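PDB 1P9H: invasin from Yersinia enterocolitica, which binds collagen and forms a fibrillar matrix on the bacterial surface, promoting attachment to and invasion of eukaryotic cells and protecting the bacterium from serum and phagocytes. Local coordinates for the interface of chains A and B. Residues are numbered along the deposited sequence; one frame, centred on the assembly and turned at random. Chains: chain A/B, Invasin.

The interface of chains A and B. Residues chain A 194-197, 200; chain B 189-192, 194.
The side-chain amide of A:Asn195 lies flat beneath the backbone carbonyl of B:Asp190. That oxygen sits over one face of the amide, 3.3 Å from CG. A chi1 of 65° tucks CG of A:Asn195 between its own N and carbonyl carbon, bringing the face under the oxygen. The same B:Asp190 O accepts a nearly straight hydrogen bond from A:Ala197 N, in the carbonyl plane and on a lone pair (2.9 Å).
The B:Asp190 carboxylate has a partner on each side. The A:Ala197 methyl lies offset over one face, 4.1 Å from CG. Beyond the other, water 1 meets OD1 and joins it to the side-chain amine NZ of A:Lys200. NZ stays 4.3 Å from OD1, so the attraction is probably long-range. B:Lys189 N binds OD2 of B:Asp192 from above the carboxylate plane. This likely steadies the turn.
Backbone bonds complete the contact. B:Asp192 O receives A:Val196 N nearly end-on, at 2.9 Å. B:Val194 N donates to A:Val194 O. The B:Val194 branch CG2, anti to the carbonyl carbon, packs 3.7 Å from A:Val196 CA.
The site lies at the neck, where the left-handed beta-roll head passes into the top of the coiled-coil stalk of this homotrimer. Residues 189-194 of chain B meet the start of chain A helix 196-204. The bonds to A:Val196 N and A:Ala197 N use amides of its first turn, so chain B caps that helix.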
loop_
_atom_site.group_PDB
_atom_site.type_symbol
_atom_site.label_atom_id
_atom_site.label_comp_id
_atom_site.label_asym_id
_atom_site.label_seq_id
_atom_site.Cartn_x
_atom_site.Cartn_y
_atom_site.Cartn_z
ATOM N N VAL A 194 -3.278 -26.770 10.807
ATOM C CA VAL A 194 -4.221 -27.537 11.620
ATOM C C VAL A 194 -4.869 -26.637 12.671
ATOM O O VAL A 194 -4.191 -25.801 13.266
ATOM C CB VAL A 194 -3.484 -28.698 12.347
ATOM C CG1 VAL A 194 -4.389 -29.331 13.395
ATOM C CG2 VAL A 194 -3.041 -29.741 11.335
ATOM N N ASN A 195 -6.177 -26.785 12.891
ATOM C CA ASN A 195 -6.830 -25.983 13.921
ATOM C C ASN A 195 -7.081 -26.832 15.163
ATOM O O ASN A 195 -6.860 -28.043 15.146
ATOM C CB ASN A 195 -8.132 -25.319 13.421
ATOM C CG ASN A 195 -9.228 -26.310 13.061
ATOM O OD1 ASN A 195 -9.268 -27.437 13.554
ATOM N ND2 ASN A 195 -10.150 -25.868 12.209
ATOM N N VAL A 196 -7.517 -26.190 16.242
ATOM C CA VAL A 196 -7.761 -26.878 17.505
ATOM C C VAL A 196 -8.747 -28.041 17.408
ATOM O O VAL A 196 -8.472 -29.134 17.910
ATOM C CB VAL A 196 -8.241 -25.877 18.583
ATOM C CG1 VAL A 196 -8.675 -26.619 19.843
ATOM C CG2 VAL A 196 -7.111 -24.903 18.919
ATOM N N ALA A 197 -9.886 -27.811 16.762
ATOM C CA ALA A 197 -10.904 -28.852 16.613
ATOM C C ALA A 197 -10.323 -30.086 15.932
ATOM O O ALA A 197 -10.631 -31.223 16.298
ATOM C CB ALA A 197 -12.076 -28.318 15.800
ATOM N N LYS A 200 -7.930 -32.047 18.320
ATOM C CA LYS A 200 -8.725 -32.838 19.252
ATOM C C LYS A 200 -9.348 -34.058 18.579
ATOM O O LYS A 200 -9.267 -35.173 19.096
ATOM C CB LYS A 200 -9.826 -31.971 19.867
ATOM C CG LYS A 200 -9.299 -30.821 20.714
ATOM C CD LYS A 200 -10.431 -29.986 21.285
ATOM C CE LYS A 200 -9.900 -28.889 22.193
ATOM N NZ LYS A 200 -10.999 -28.077 22.785
ATOM N N LYS B 189 -9.895 -21.526 20.723
ATOM C CA LYS B 189 -11.171 -21.839 20.089
ATOM C C LYS B 189 -10.958 -22.927 19.040
ATOM O O LYS B 189 -9.840 -23.129 18.564
ATOM C CB LYS B 189 -11.771 -20.592 19.434
ATOM C CG LYS B 189 -12.175 -19.511 20.419
ATOM C CD LYS B 189 -12.914 -18.380 19.720
ATOM C CE LYS B 189 -13.308 -17.284 20.700
ATOM N NZ LYS B 189 -14.025 -16.167 20.021
ATOM N N ASP B 190 -12.031 -23.622 18.676
ATOM C CA ASP B 190 -11.940 -24.705 17.703
ATOM C C ASP B 190 -11.282 -24.326 16.384
ATOM O O ASP B 190 -10.550 -25.127 15.807
ATOM C CB ASP B 190 -13.323 -25.293 17.420
ATOM C CG ASP B 190 -13.894 -26.032 18.611
ATOM O OD1 ASP B 190 -13.123 -26.736 19.297
ATOM O OD2 ASP B 190 -15.114 -25.919 18.853
ATOM N N THR B 191 -11.533 -23.108 15.912
ATOM C CA THR B 191 -10.958 -22.667 14.648
ATOM C C THR B 191 -9.686 -21.832 14.786
ATOM O O THR B 191 -9.353 -21.040 13.902
ATOM C CB THR B 191 -11.997 -21.893 13.809
ATOM O OG1 THR B 191 -12.587 -20.857 14.602
ATOM C CG2 THR B 191 -13.092 -22.840 13.327
ATOM N N ASP B 192 -8.979 -22.006 15.899
ATOM C CA ASP B 192 -7.715 -21.307 16.124
ATOM C C ASP B 192 -6.603 -22.243 15.654
ATOM O O ASP B 192 -6.762 -23.465 15.680
ATOM C CB ASP B 192 -7.485 -21.014 17.611
ATOM C CG ASP B 192 -8.342 -19.880 18.145
ATOM O OD1 ASP B 192 -9.076 -19.232 17.370
ATOM O OD2 ASP B 192 -8.268 -19.630 19.367
ATOM N N VAL B 194 -2.992 -24.243 15.733
ATOM C CA VAL B 194 -2.288 -24.991 16.773
ATOM C C VAL B 194 -0.777 -24.857 16.594
ATOM O O VAL B 194 -0.287 -24.899 15.466
ATOM C CB VAL B 194 -2.665 -26.498 16.700
ATOM C CG1 VAL B 194 -1.746 -27.322 17.592
ATOM C CG2 VAL B 194 -4.113 -26.689 17.118
HETATM O O HOH W 1 -11.946 -25.213 21.675
#